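PDB 4AC1: endo-n-acetyl-beta-d-glucosaminidase from Hypocrea jecorina, which probably cleaves the chitobiose core of N-linked glycans, as a family 18 glycoside hydrolase responsible for deglycosylating the fungus's own cellulases. Local coordinates for residues S171-Q176 against V207-A212; P156-L161 against Y186-Y191; P24-K29 against I69-A74; I20-L25 against Y62-E67. All blocks are in the same frame, centred on the assembly; numbering follows the deposited sequence.

Contact 1. Residues S171-Q176 against V207-A212. With ZN (zinc ion), chain I.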
loop_
_atom_site.group_PDB
_atom_site.type_symbol
_atom_site.label_atom_id
_atom_site.label_comp_id
_atom_site.label_asym_id
_atom_site.label_seq_id
_atom_site.Cartn_x
_atom_site.Cartn_y
_atom_site.Cartn_z
ATOM N N SER A 171 0.349 0.090 18.486
ATOM C CA SER A 171 1.262 1.218 18.379
ATOM C C SER A 171 2.270 1.025 17.238
ATOM O O SER A 171 2.984 0.019 17.191
ATOM C CB SER A 171 1.999 1.417 19.706
ATOM O OG SER A 171 3.116 2.266 19.509
ATOM N N TYR A 172 2.355 2.007 16.340
ATOM C CA TYR A 172 3.338 1.960 15.265
ATOM C C TYR A 172 4.748 2.249 15.761
ATOM O O TYR A 172 5.709 1.794 15.160
ATOM C CB TYR A 172 2.949 2.903 14.125
ATOM C CG TYR A 172 1.881 2.300 13.244
ATOM C CD1 TYR A 172 0.528 2.489 13.537
ATOM C CD2 TYR A 172 2.216 1.516 12.136
ATOM C CE1 TYR A 172 -0.460 1.920 12.763
ATOM C CE2 TYR A 172 1.232 0.929 11.350
ATOM C CZ TYR A 172 -0.103 1.148 11.668
ATOM O OH TYR A 172 -1.080 0.578 10.887
ATOM N N THR A 173 4.887 3.012 16.846
ATOM C CA THR A 173 6.231 3.233 17.384
ATOM C C THR A 173 6.735 1.963 18.062
ATOM O O THR A 173 7.894 1.605 17.884
ATOM C CB THR A 173 6.337 4.419 18.338
ATOM O OG1 THR A 173 5.305 4.314 19.312
ATOM C CG2 THR A 173 6.225 5.753 17.586
ATOM N N ALA A 174 5.874 1.242 18.781
ATOM C CA ALA A 174 6.270 -0.051 19.352
ATOM C C ALA A 174 6.615 -1.038 18.234
ATOM O O ALA A 174 7.630 -1.733 18.307
ATOM C CB ALA A 174 5.172 -0.607 20.228
ATOM N N LEU A 175 5.764 -1.113 17.207
ATOM C CA LEU A 175 6.024 -1.979 16.049
ATOM C C LEU A 175 7.364 -1.674 15.383
ATOM O O LEU A 175 8.135 -2.593 15.056
ATOM C CB LEU A 175 4.894 -1.864 15.026
ATOM C CG LEU A 175 4.988 -2.758 13.787
ATOM C CD1 LEU A 175 4.943 -4.218 14.170
ATOM C CD2 LEU A 175 3.866 -2.427 12.818
ATOM N N GLN A 176 7.646 -0.388 15.171
ATOM C CA GLN A 176 8.909 -0.003 14.551
ATOM C C GLN A 176 10.082 -0.482 15.414
ATOM O O GLN A 176 11.081 -0.991 14.889
ATOM C CB GLN A 176 8.969 1.516 14.288
ATOM C CG GLN A 176 10.358 2.067 13.920
ATOM C CD GLN A 176 10.932 1.494 12.634
ATOM O OE1 GLN A 176 10.221 1.314 11.638
ATOM N NE2 GLN A 176 12.231 1.238 12.632
ATOM N N VAL A 207 9.115 12.125 10.951
ATOM C CA VAL A 207 10.555 11.847 10.963
ATOM C C VAL A 207 11.144 12.079 12.360
ATOM O O VAL A 207 11.934 11.265 12.853
ATOM C CB VAL A 207 11.312 12.652 9.887
ATOM C CG1 VAL A 207 12.825 12.520 10.074
ATOM C CG2 VAL A 207 10.902 12.182 8.497
ATOM N N ALA A 208 10.718 13.167 12.999
ATOM C CA ALA A 208 11.172 13.499 14.356
ATOM C C ALA A 208 10.688 12.487 15.401
ATOM O O ALA A 208 11.265 12.388 16.478
ATOM C CB ALA A 208 10.735 14.908 14.724
ATOM N N ASN A 209 9.637 11.734 15.074
ATOM C CA ASN A 209 9.099 10.685 15.942
ATOM C C ASN A 209 9.746 9.310 15.702
ATOM O O ASN A 209 9.262 8.294 16.198
ATOM C CB ASN A 209 7.569 10.587 15.810
ATOM C CG ASN A 209 6.916 10.014 17.058
ATOM O OD1 ASN A 209 7.389 10.246 18.181
ATOM N ND2 ASN A 209 5.832 9.269 16.879
ATOM N N GLY A 210 10.832 9.280 14.927
ATOM C CA GLY A 210 11.637 8.068 14.761
ATOM C C GLY A 210 11.384 7.218 13.525
ATOM O O GLY A 210 11.800 6.057 13.463
ATOM N N PHE A 211 10.695 7.776 12.536
ATOM C CA PHE A 211 10.448 7.055 11.285
ATOM C C PHE A 211 11.300 7.674 10.190
ATOM O O PHE A 211 11.069 8.820 9.804
ATOM C CB PHE A 211 8.952 7.056 10.921
ATOM C CG PHE A 211 8.090 6.385 11.953
ATOM C CD1 PHE A 211 7.900 5.001 11.938
ATOM C CD2 PHE A 211 7.492 7.129 12.965
ATOM C CE1 PHE A 211 7.126 4.378 12.917
ATOM C CE2 PHE A 211 6.715 6.513 13.936
ATOM C CZ PHE A 211 6.536 5.135 13.917
ATOM N N ALA A 212 12.285 6.921 9.699
ATOM C CA ALA A 212 13.241 7.424 8.708
ATOM C C ALA A 212 12.551 7.844 7.420
ATOM O O ALA A 212 11.632 7.167 6.953
ATOM C CB ALA A 212 14.301 6.364 8.407
HETATM ZN ZN ZN I . 6.693 10.387 20.134
HETATM O O HOH W 1 6.284 10.591 22.134
HETATM O O HOH W 2 6.615 8.414 20.258
HETATM O O HOH W 3 6.985 12.550 20.091
HETATM O O HOH W 4 8.551 10.284 20.641
#

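Contact 2. Residues P156-L161 against Y186-Y191. With ACT (acetate ion), chain D.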
loop_
_atom_site.group_PDB
_atom_site.type_symbol
_atom_site.label_atom_id
_atom_site.label_comp_id
_atom_site.label_asym_id
_atom_site.label_seq_id
_atom_site.Cartn_x
_atom_site.Cartn_y
_atom_site.Cartn_z
ATOM N N PRO A 156 -0.161 2.879 7.859
ATOM C CA PRO A 156 -0.679 3.733 8.931
ATOM C C PRO A 156 -1.255 5.026 8.365
ATOM O O PRO A 156 -0.752 5.550 7.378
ATOM C CB PRO A 156 0.580 4.062 9.734
ATOM C CG PRO A 156 1.701 3.947 8.744
ATOM C CD PRO A 156 1.314 2.840 7.833
ATOM N N VAL A 157 -2.296 5.549 9.004
ATOM C CA VAL A 157 -2.683 6.920 8.723
ATOM C C VAL A 157 -1.595 7.814 9.323
ATOM O O VAL A 157 -0.935 7.446 10.292
ATOM C CB VAL A 157 -4.102 7.253 9.237
ATOM C CG1 VAL A 157 -5.115 6.280 8.656
ATOM C CG2 VAL A 157 -4.160 7.272 10.754
ATOM N N ALA A 158 -1.387 8.988 8.741
ATOM C CA ALA A 158 -0.225 9.793 9.108
ATOM C C ALA A 158 -0.122 10.076 10.611
ATOM O O ALA A 158 0.948 9.907 11.193
ATOM C CB ALA A 158 -0.206 11.095 8.313
ATOM N N SER A 159 -1.234 10.474 11.235
ATOM C CA SER A 159 -1.262 10.793 12.665
ATOM C C SER A 159 -0.881 9.590 13.539
ATOM O O SER A 159 -0.478 9.763 14.682
ATOM C CB SER A 159 -2.619 11.367 13.077
ATOM O OG SER A 159 -3.663 10.534 12.626
ATOM N N ALA A 160 -1.016 8.372 13.020
ATOM C CA ALA A 160 -0.608 7.182 13.782
ATOM C C ALA A 160 0.902 7.083 13.960
ATOM O O ALA A 160 1.382 6.353 14.832
ATOM C CB ALA A 160 -1.152 5.919 13.144
ATOM N N LEU A 161 1.638 7.832 13.148
ATOM C CA LEU A 161 3.098 7.903 13.257
ATOM C C LEU A 161 3.549 9.139 14.044
ATOM O O LEU A 161 4.748 9.425 14.152
ATOM C CB LEU A 161 3.749 7.880 11.874
ATOM C CG LEU A 161 3.415 6.689 10.968
ATOM C CD1 LEU A 161 4.277 6.725 9.727
ATOM C CD2 LEU A 161 3.532 5.358 11.693
ATOM N N TYR A 186 6.397 2.396 5.197
ATOM C CA TYR A 186 5.049 2.723 5.619
ATOM C C TYR A 186 4.360 3.543 4.531
ATOM O O TYR A 186 4.821 4.641 4.178
ATOM C CB TYR A 186 5.090 3.502 6.941
ATOM C CG TYR A 186 5.778 2.760 8.072
ATOM C CD1 TYR A 186 5.074 1.833 8.841
ATOM C CD2 TYR A 186 7.127 2.989 8.377
ATOM C CE1 TYR A 186 5.691 1.137 9.859
ATOM C CE2 TYR A 186 7.756 2.289 9.417
ATOM C CZ TYR A 186 7.021 1.380 10.155
ATOM O OH TYR A 186 7.655 0.692 11.173
ATOM N N ASN A 187 3.283 2.986 3.983
ATOM C CA ASN A 187 2.426 3.666 3.016
ATOM C C ASN A 187 1.549 4.616 3.803
ATOM O O ASN A 187 0.455 4.260 4.247
ATOM C CB ASN A 187 1.573 2.633 2.283
ATOM C CG ASN A 187 2.390 1.776 1.355
ATOM O OD1 ASN A 187 3.005 2.284 0.412
ATOM N ND2 ASN A 187 2.422 0.468 1.629
ATOM N N THR A 188 2.054 5.824 4.010
ATOM C CA THR A 188 1.504 6.672 5.063
ATOM C C THR A 188 0.359 7.520 4.518
ATOM O O THR A 188 0.523 8.253 3.538
ATOM C CB THR A 188 2.620 7.504 5.728
ATOM O OG1 THR A 188 3.646 6.627 6.208
ATOM C CG2 THR A 188 2.108 8.269 6.927
ATOM N N GLN A 189 -0.819 7.369 5.122
ATOM C CA GLN A 189 -2.023 7.979 4.559
ATOM C C GLN A 189 -2.177 9.437 5.015
ATOM O O GLN A 189 -2.663 9.700 6.123
ATOM C CB GLN A 189 -3.262 7.146 4.907
ATOM C CG GLN A 189 -3.084 5.644 4.671
ATOM C CD GLN A 189 -4.383 4.864 4.752
ATOM O OE1 GLN A 189 -5.410 5.332 4.265
ATOM N NE2 GLN A 189 -4.354 3.685 5.358
ATOM N N PHE A 190 -1.738 10.368 4.162
ATOM C CA PHE A 190 -1.904 11.812 4.389
ATOM C C PHE A 190 -3.236 12.285 3.793
ATOM O O PHE A 190 -3.279 13.109 2.860
ATOM C CB PHE A 190 -0.741 12.620 3.782
ATOM C CG PHE A 190 0.596 12.402 4.463
ATOM C CD1 PHE A 190 1.417 11.325 4.113
ATOM C CD2 PHE A 190 1.048 13.297 5.432
ATOM C CE1 PHE A 190 2.648 11.139 4.732
ATOM C CE2 PHE A 190 2.282 13.123 6.054
ATOM C CZ PHE A 190 3.087 12.039 5.697
ATOM N N TYR A 191 -4.320 11.756 4.336
ATOM C CA TYR A 191 -5.665 12.091 3.881
ATOM C C TYR A 191 -6.684 11.617 4.908
ATOM O O TYR A 191 -6.301 11.064 5.945
ATOM C CB TYR A 191 -5.946 11.538 2.475
ATOM C CG TYR A 191 -5.535 10.105 2.190
ATOM C CD1 TYR A 191 -6.405 9.034 2.430
ATOM C CD2 TYR A 191 -4.313 9.828 1.560
ATOM C CE1 TYR A 191 -6.046 7.706 2.111
ATOM C CE2 TYR A 191 -3.948 8.523 1.232
ATOM C CZ TYR A 191 -4.809 7.469 1.507
ATOM O OH TYR A 191 -4.412 6.194 1.158
HETATM C C ACT D . -5.469 3.104 1.946
HETATM O O ACT D . -6.004 4.139 1.494
HETATM O OXT ACT D . -6.152 2.432 2.751
HETATM C CH3 ACT D . -4.078 2.726 1.554
#

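Contact 3. Residues P24-K29 against I69-A74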
loop_
_atom_site.group_PDB
_atom_site.type_symbol
_atom_site.label_atom_id
_atom_site.label_comp_id
_atom_site.label_asym_id
_atom_site.label_seq_id
_atom_site.Cartn_x
_atom_site.Cartn_y
_atom_site.Cartn_z
ATOM N N PRO A 24 -0.929 0.372 -19.038
ATOM C CA PRO A 24 -0.510 1.729 -19.416
ATOM C C PRO A 24 0.526 2.323 -18.467
ATOM O O PRO A 24 1.295 3.185 -18.861
ATOM C CB PRO A 24 -1.815 2.517 -19.356
ATOM C CG PRO A 24 -2.852 1.499 -19.745
ATOM C CD PRO A 24 -2.404 0.251 -19.013
ATOM N N LEU A 25 0.568 1.833 -17.230
ATOM C CA LEU A 25 1.551 2.293 -16.258
ATOM C C LEU A 25 2.989 1.973 -16.646
ATOM O O LEU A 25 3.922 2.605 -16.131
ATOM C CB LEU A 25 1.248 1.712 -14.873
ATOM C CG LEU A 25 0.028 2.324 -14.193
ATOM C CD1 LEU A 25 -0.393 1.469 -13.021
ATOM C CD2 LEU A 25 0.315 3.767 -13.747
ATOM N N ILE A 26 3.174 1.003 -17.548
ATOM C CA ILE A 26 4.513 0.696 -18.067
ATOM C C ILE A 26 4.693 1.011 -19.544
ATOM O O ILE A 26 5.826 1.025 -20.026
ATOM C CB ILE A 26 4.975 -0.781 -17.793
ATOM C CG1 ILE A 26 4.019 -1.792 -18.442
ATOM C CG2 ILE A 26 5.162 -1.014 -16.291
ATOM C CD1 ILE A 26 4.578 -3.202 -18.591
ATOM N N THR A 27 3.605 1.248 -20.268
ATOM C CA THR A 27 3.707 1.487 -21.713
ATOM C C THR A 27 3.654 2.963 -22.071
ATOM O O THR A 27 4.301 3.392 -23.028
ATOM C CB THR A 27 2.638 0.733 -22.526
ATOM O OG1 THR A 27 1.333 1.166 -22.121
ATOM C CG2 THR A 27 2.785 -0.786 -22.358
ATOM N N GLU A 28 2.906 3.755 -21.308
ATOM C CA GLU A 28 2.854 5.203 -21.560
ATOM C C GLU A 28 4.163 5.870 -21.138
ATOM O O GLU A 28 4.824 5.418 -20.208
ATOM C CB GLU A 28 1.650 5.843 -20.870
ATOM C CG GLU A 28 0.294 5.320 -21.333
ATOM C CD GLU A 28 -0.104 5.815 -22.709
ATOM O OE1 GLU A 28 0.318 6.924 -23.096
ATOM O OE2 GLU A 28 -0.849 5.091 -23.398
ATOM N N LYS A 29 4.548 6.939 -21.826
ATOM C CA LYS A 29 5.881 7.500 -21.624
ATOM C C LYS A 29 6.009 8.264 -20.309
ATOM O O LYS A 29 5.030 8.814 -19.798
ATOM C CB LYS A 29 6.313 8.386 -22.802
ATOM C CG LYS A 29 5.244 9.309 -23.337
ATOM C CD LYS A 29 4.500 8.656 -24.492
ATOM C CE LYS A 29 3.072 9.158 -24.579
ATOM N NZ LYS A 29 2.311 8.815 -23.343
ATOM N N ILE A 69 2.566 -10.494 -14.801
ATOM C CA ILE A 69 3.821 -11.049 -15.316
ATOM C C ILE A 69 4.561 -9.997 -16.143
ATOM O O ILE A 69 5.758 -9.774 -15.972
ATOM C CB ILE A 69 3.591 -12.336 -16.157
ATOM C CG1 ILE A 69 2.914 -13.412 -15.307
ATOM C CG2 ILE A 69 4.914 -12.867 -16.731
ATOM C CD1 ILE A 69 2.301 -14.546 -16.105
ATOM N N THR A 70 3.812 -9.319 -17.007
ATOM C CA THR A 70 4.357 -8.275 -17.861
ATOM C C THR A 70 4.843 -7.078 -17.046
ATOM O O THR A 70 5.886 -6.476 -17.358
ATOM C CB THR A 70 3.303 -7.844 -18.881
ATOM O OG1 THR A 70 2.819 -9.020 -19.544
ATOM C CG2 THR A 70 3.876 -6.877 -19.905
ATOM N N MET A 71 4.100 -6.740 -15.996
ATOM C CA MET A 71 4.517 -5.669 -15.098
ATOM C C MET A 71 5.865 -6.000 -14.459
ATOM O O MET A 71 6.770 -5.173 -14.412
ATOM C CB MET A 71 3.467 -5.451 -14.022
ATOM C CG MET A 71 2.132 -4.954 -14.567
ATOM S SD MET A 71 2.184 -3.301 -15.300
ATOM C CE MET A 71 2.034 -2.282 -13.832
ATOM N N LYS A 72 5.991 -7.234 -13.976
ATOM C CA LYS A 72 7.253 -7.681 -13.394
ATOM C C LYS A 72 8.399 -7.688 -14.409
ATOM O O LYS A 72 9.509 -7.268 -14.083
ATOM C CB LYS A 72 7.095 -9.043 -12.718
ATOM C CG LYS A 72 6.246 -8.960 -11.454
ATOM C CD LYS A 72 6.181 -10.268 -10.666
ATOM C CE LYS A 72 5.133 -11.201 -11.238
ATOM N NZ LYS A 72 4.887 -12.391 -10.346
ATOM N N GLN A 73 8.130 -8.104 -15.647
ATOM C CA GLN A 73 9.143 -8.022 -16.704
ATOM C C GLN A 73 9.683 -6.603 -16.906
ATOM O O GLN A 73 10.872 -6.410 -17.175
ATOM C CB GLN A 73 8.597 -8.572 -18.022
ATOM C CG GLN A 73 9.683 -8.778 -19.077
ATOM C CD GLN A 73 9.194 -9.474 -20.342
ATOM O OE1 GLN A 73 8.134 -10.103 -20.359
ATOM N NE2 GLN A 73 9.980 -9.365 -21.413
ATOM N N ALA A 74 8.808 -5.606 -16.782
ATOM C CA ALA A 74 9.214 -4.214 -16.939
ATOM C C ALA A 74 9.964 -3.674 -15.718
ATOM O O ALA A 74 10.458 -2.547 -15.747
ATOM C CB ALA A 74 8.012 -3.348 -17.247
#

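Contact 4. Residues I20-L25 against Y62-E67. With NAG (2-acetamido-2-deoxy-beta-D-glucopyranose), chain C.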
loop_
_atom_site.group_PDB
_atom_site.type_symbol
_atom_site.label_atom_id
_atom_site.label_comp_id
_atom_site.label_asym_id
_atom_site.label_seq_id
_atom_site.Cartn_x
_atom_site.Cartn_y
_atom_site.Cartn_z
ATOM N N ILE A 20 -9.911 -3.575 -16.331
ATOM C CA ILE A 20 -9.113 -2.363 -16.481
ATOM C C ILE A 20 -7.658 -2.801 -16.562
ATOM O O ILE A 20 -7.159 -3.467 -15.654
ATOM C CB ILE A 20 -9.351 -1.411 -15.289
ATOM C CG1 ILE A 20 -10.793 -0.890 -15.333
ATOM C CG2 ILE A 20 -8.363 -0.231 -15.314
ATOM C CD1 ILE A 20 -11.277 -0.293 -14.044
ATOM N N SER A 21 -6.986 -2.472 -17.658
ATOM C CA SER A 21 -5.601 -2.853 -17.815
ATOM C C SER A 21 -4.709 -2.027 -16.896
ATOM O O SER A 21 -4.885 -0.803 -16.783
ATOM C CB SER A 21 -5.150 -2.651 -19.260
ATOM O OG SER A 21 -3.822 -3.110 -19.415
ATOM N N MET A 22 -3.742 -2.702 -16.267
ATOM C CA MET A 22 -2.698 -2.025 -15.511
ATOM C C MET A 22 -1.514 -1.634 -16.385
ATOM O O MET A 22 -0.646 -0.879 -15.940
ATOM C CB MET A 22 -2.219 -2.866 -14.329
ATOM C CG MET A 22 -1.586 -4.198 -14.723
ATOM S SD MET A 22 -1.112 -5.229 -13.316
ATOM C CE MET A 22 -2.707 -5.783 -12.688
ATOM N N LEU A 23 -1.487 -2.117 -17.626
ATOM C CA LEU A 23 -0.303 -1.976 -18.475
ATOM C C LEU A 23 0.055 -0.559 -18.947
ATOM O O LEU A 23 1.233 -0.307 -19.211
ATOM C CB LEU A 23 -0.324 -2.957 -19.661
ATOM C CG LEU A 23 -0.453 -4.435 -19.265
ATOM C CD1 LEU A 23 -0.633 -5.276 -20.507
ATOM C CD2 LEU A 23 0.734 -4.913 -18.442
ATOM N N PRO A 24 -0.929 0.372 -19.038
ATOM C CA PRO A 24 -0.510 1.729 -19.416
ATOM C C PRO A 24 0.526 2.323 -18.467
ATOM O O PRO A 24 1.295 3.185 -18.861
ATOM C CB PRO A 24 -1.815 2.517 -19.356
ATOM C CG PRO A 24 -2.852 1.499 -19.745
ATOM C CD PRO A 24 -2.404 0.251 -19.013
ATOM N N LEU A 25 0.568 1.833 -17.230
ATOM C CA LEU A 25 1.551 2.293 -16.258
ATOM C C LEU A 25 2.989 1.973 -16.646
ATOM O O LEU A 25 3.922 2.605 -16.131
ATOM C CB LEU A 25 1.248 1.712 -14.873
ATOM C CG LEU A 25 0.028 2.324 -14.193
ATOM C CD1 LEU A 25 -0.393 1.469 -13.021
ATOM C CD2 LEU A 25 0.315 3.767 -13.747
ATOM N N TYR A 62 -8.435 -13.429 -14.395
ATOM C CA TYR A 62 -7.493 -13.961 -15.383
ATOM C C TYR A 62 -6.651 -12.869 -16.046
ATOM O O TYR A 62 -5.445 -13.034 -16.221
ATOM C CB TYR A 62 -8.204 -14.769 -16.474
ATOM C CG TYR A 62 -8.724 -16.128 -16.046
ATOM C CD1 TYR A 62 -8.225 -16.777 -14.911
ATOM C CD2 TYR A 62 -9.715 -16.774 -16.793
ATOM C CE1 TYR A 62 -8.705 -18.028 -14.524
ATOM C CE2 TYR A 62 -10.194 -18.035 -16.421
ATOM C CZ TYR A 62 -9.685 -18.647 -15.284
ATOM O OH TYR A 62 -10.159 -19.888 -14.904
ATOM N N THR A 63 -7.302 -11.772 -16.438
ATOM C CA THR A 63 -6.613 -10.677 -17.123
ATOM C C THR A 63 -5.604 -10.056 -16.156
ATOM O O THR A 63 -4.452 -9.861 -16.492
ATOM C CB THR A 63 -7.600 -9.595 -17.652
ATOM O OG1 THR A 63 -8.605 -10.200 -18.489
ATOM C CG2 THR A 63 -6.858 -8.513 -18.440
ATOM N N LEU A 64 -6.066 -9.769 -14.937
ATOM C CA LEU A 64 -5.212 -9.164 -13.916
ATOM C C LEU A 64 -3.912 -9.957 -13.710
ATOM O O LEU A 64 -2.817 -9.408 -13.833
ATOM C CB LEU A 64 -5.999 -9.023 -12.610
ATOM C CG LEU A 64 -5.398 -8.191 -11.475
ATOM C CD1 LEU A 64 -6.490 -7.756 -10.510
ATOM C CD2 LEU A 64 -4.315 -8.965 -10.749
ATOM N N TRP A 65 -4.025 -11.255 -13.416
ATOM C CA TRP A 65 -2.829 -12.033 -13.075
ATOM C C TRP A 65 -1.919 -12.225 -14.278
ATOM O O TRP A 65 -0.708 -12.215 -14.137
ATOM C CB TRP A 65 -3.159 -13.360 -12.380
ATOM C CG TRP A 65 -3.810 -13.163 -11.030
ATOM C CD1 TRP A 65 -5.064 -13.587 -10.647
ATOM C CD2 TRP A 65 -3.272 -12.448 -9.897
ATOM N NE1 TRP A 65 -5.320 -13.204 -9.350
ATOM C CE2 TRP A 65 -4.243 -12.501 -8.870
ATOM C CE3 TRP A 65 -2.061 -11.784 -9.650
ATOM C CZ2 TRP A 65 -4.041 -11.908 -7.619
ATOM C CZ3 TRP A 65 -1.871 -11.186 -8.398
ATOM C CH2 TRP A 65 -2.854 -11.258 -7.407
ATOM N N ASN A 66 -2.511 -12.381 -15.465
ATOM C CA ASN A 66 -1.708 -12.424 -16.682
ATOM C C ASN A 66 -0.899 -11.141 -16.902
ATOM O O ASN A 66 0.279 -11.194 -17.263
ATOM C CB ASN A 66 -2.571 -12.741 -17.893
ATOM C CG ASN A 66 -2.731 -14.221 -18.085
ATOM O OD1 ASN A 66 -1.833 -14.877 -18.590
ATOM N ND2 ASN A 66 -3.860 -14.754 -17.664
ATOM N N GLU A 67 -1.523 -9.996 -16.643
ATOM C CA GLU A 67 -0.819 -8.716 -16.776
ATOM C C GLU A 67 0.311 -8.545 -15.753
ATOM O O GLU A 67 1.332 -7.916 -16.040
ATOM C CB GLU A 67 -1.792 -7.528 -16.711
ATOM C CG GLU A 67 -2.710 -7.448 -17.932
ATOM C CD GLU A 67 -3.469 -6.145 -18.032
ATOM O OE1 GLU A 67 -3.738 -5.515 -16.989
ATOM O OE2 GLU A 67 -3.795 -5.754 -19.180
HETATM C C1 NAG C . -4.117 -16.165 -17.817
HETATM C C2 NAG C . -4.014 -16.991 -16.532
HETATM C C3 NAG C . -4.322 -18.457 -16.820
HETATM C C4 NAG C . -5.700 -18.552 -17.467
HETATM C C5 NAG C . -5.749 -17.651 -18.703
HETATM C C6 NAG C . -7.147 -17.606 -19.300
HETATM C C7 NAG C . -2.611 -16.445 -14.633
HETATM C C8 NAG C . -1.219 -16.296 -14.108
HETATM N N2 NAG C . -2.717 -16.823 -15.910
HETATM O O3 NAG C . -4.277 -19.192 -15.616
HETATM O O4 NAG C . -5.991 -19.884 -17.846
HETATM O O5 NAG C . -5.402 -16.312 -18.368
HETATM O O6 NAG C . -7.048 -17.120 -20.622
HETATM O O7 NAG C . -3.581 -16.219 -13.911
HETATM O O HOH W 5 -5.955 -5.888 -15.210
#

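Contact 1. Residues S171-Q176 against V207-A212
The first turns of helix 172-179 face the chain where it leaves helix 201-208, with the CA atoms of Gln176 and Phe211 7.9 Å apart. Gly210, at phi 98° and psi 15°, takes a conformation in which a CB would press on the carbonyl O of Asn209, and its turn brings Phe211 round to the helix. The Phe211 ring is what bridges the segments. Its edge meets the backbone of the first helical turn, CZ lying 3.7 Å from Tyr172 O. Gln176 lays its CB 3.7 Å from Phe211 CE1 and runs past the ring in the opposite sense. Thr173, in one of its two conformers, adds a methyl obliquely to the ring, CG2 to Phe211 CZ 3.7 Å, and to Asn209, CG2 to ND2 3.6 Å. Asn209 divides its amide between two tasks: OD1 binds a zinc ion at 2.1 Å, a site completed by Asp163 and waters, and ND2 donates to Leu161 O. Ser171 OG caps the helix by accepting from Ala174 N. Toward the barrel, Phe211 meets Tyr186 of strand 185-189 edge-to-face, Gln176 OE1 bonds Tyr186 OH and Lys215 NZ, and Leu175 packs on helix 132-146 and strand 151-154.

Contact 2. Residues P156-L161 against Y186-Y191
Val157 and Gln189 form a single backbone bridge, with CA atoms 4.3 Å apart, where the loop after strand 151-154 passes the end of strand 185-189. Gln189 N donates to Pro156 O at 2.9 Å and Ala158 N returns a bond to Gln189 O at 3.0 Å, the pattern of a parallel bridge, which continues the parallel pairing of the two strands. Ala158 then turns into a short 3-10 segment and sets its CB over one face of the Phe190 ring, a CH-pi contact 4.0 Å from the centroid. Thr188 presses its methyl on the same residue, CG2 to Ala158 CA 3.5 Å; chi1 of -55° sets OG1 beside the backbone N, and CG2 is then anti to that N. Leu161 meets Thr188 tip to tip, its CD1 3.6 Å from Thr188 OG1, and the Pro156 ring crosses Tyr186 at about a right angle, CG to CB 3.9 Å. Gln189 extends past Pro156, and its OE1 binds a zinc ion together with Glu127. Acetate O, probably from the crystallisation liquor, accepts from Tyr191 OH at 2.6 Å. Leu161 and Phe190 pack on helix 201-208, whereas the Gln189 amide and Tyr191 OH lie at the C-terminal strand end, where the active site of a TIM barrel lies. The bridge places the backbone of Gln189; the bonds of NE2 to Ala155 O and of OE1 to the metal would probably fix how its amide is turned.

Contact 3. Residues P24-K29 against I69-A74
Ile26 projects from the short helix 24-27 against residues 70-74, toward the C-terminal part of helix 62-73, and its branches overlap in what they touch. Ile26 CD1 lies 3.7 Å from Ala74 CB and reaches the backbone at Thr70 O, also at 3.7 Å. Ile26 CD1 is also 4.0 Å from Thr70 CG2. Ile26 CG2 lies between Ala74 CB, at 3.8 Å, and Met71 SD, at 3.9 Å. Chi1 of 60° places Ile26 CG1 between the backbone N and the carbonyl carbon, and the sulfur lies against both CG1 and CG2, the two side chains crossing obliquely. Met71 is folded at both chi2 (-66°) and chi3 (-83°), and its terminal methyl, CE, sits between Ile26 CG2 and Leu25 CB, 4.2 Å from each. An alanine in place of Ile26 would probably open a gap beside Met71 SD and Ala74 CB and leave the Met71 thioether freer to turn. The side chains meet through apolar groups, with Thr70 O the polar atom alongside, and burial grades from Leu25 and Met71 to the exposed Ala74. On the inner side Met71 rests on Val78 of strand 77-83, and Leu25 packs on Ala272 of helix 270-279. This is the outer layer of the (beta/alpha)8 barrel of family 18, where a short helix in the connection between strands 4-9 and 35-42 lies beside the helix that leads into strand 77-83.

Contact 4. Residues I20-L25 against Y62-E67
Glu67 stretches its carboxylate across the turn at Ser21 and Met22, and both oxygens are used there. OE2 accepts from Ser21 OG at 2.7 Å and OE1 from Met22 N at 2.9 Å, each on the syn side and tilted a little under 30° out of the carboxylate plane. A water bridges OE1 to Ile20 O. Ser21 OG lies anti to its backbone N, chi1 -176°, and also accepts from Leu23 N at 3.1 Å, a capping bond at the turn into helix 24-27. Leu23 crosses the Glu67 chain obliquely, its CD1 4.0 Å from Glu67 CG and 3.5 Å from OE2, and Met22 slides alongside in the opposite direction, its CG 3.9 Å from Glu67 CB. The bend at chi3 of Met22 brings CE to Leu64 CG at 3.8 Å. An alanine in place of Glu67 would probably leave Ser21 OG and Met22 N without their acceptor and the turn less firmly held. The preceding residue, Asn66, carries the N-linked sugar, ND2 bonded to C1 of the N-acetylglucosamine, with one Tyr62 ring face against its C4. A carboxylate of helix 62-73 is thus bonded to the connection between barrel strands 4-9 and 35-42, on the outer, glycosylated side of the (beta/alpha)8 fold.

How the contacts relate
Contacts 3 and 4 both set helix 62-73 against helix 24-27 or the turn leading into it, and both are partly buried, on the outside of the barrel; they merge where Met71 CG meets Met22 SD at 3.5 Å. The first is apolar in its side chains, the second pivots on a carboxylate. Contacts 1 and 2 lie on the opposite side of the chain's centre, about 28 to 35 Å away between centres. They interlock along the sequence and touch through Leu161 and through the Gln176-Tyr186 pair. Contact 2 is entirely buried, with backbone bonds at the strand ends; contact 1 lies farther out and is partly buried. Each contains a zinc ligand.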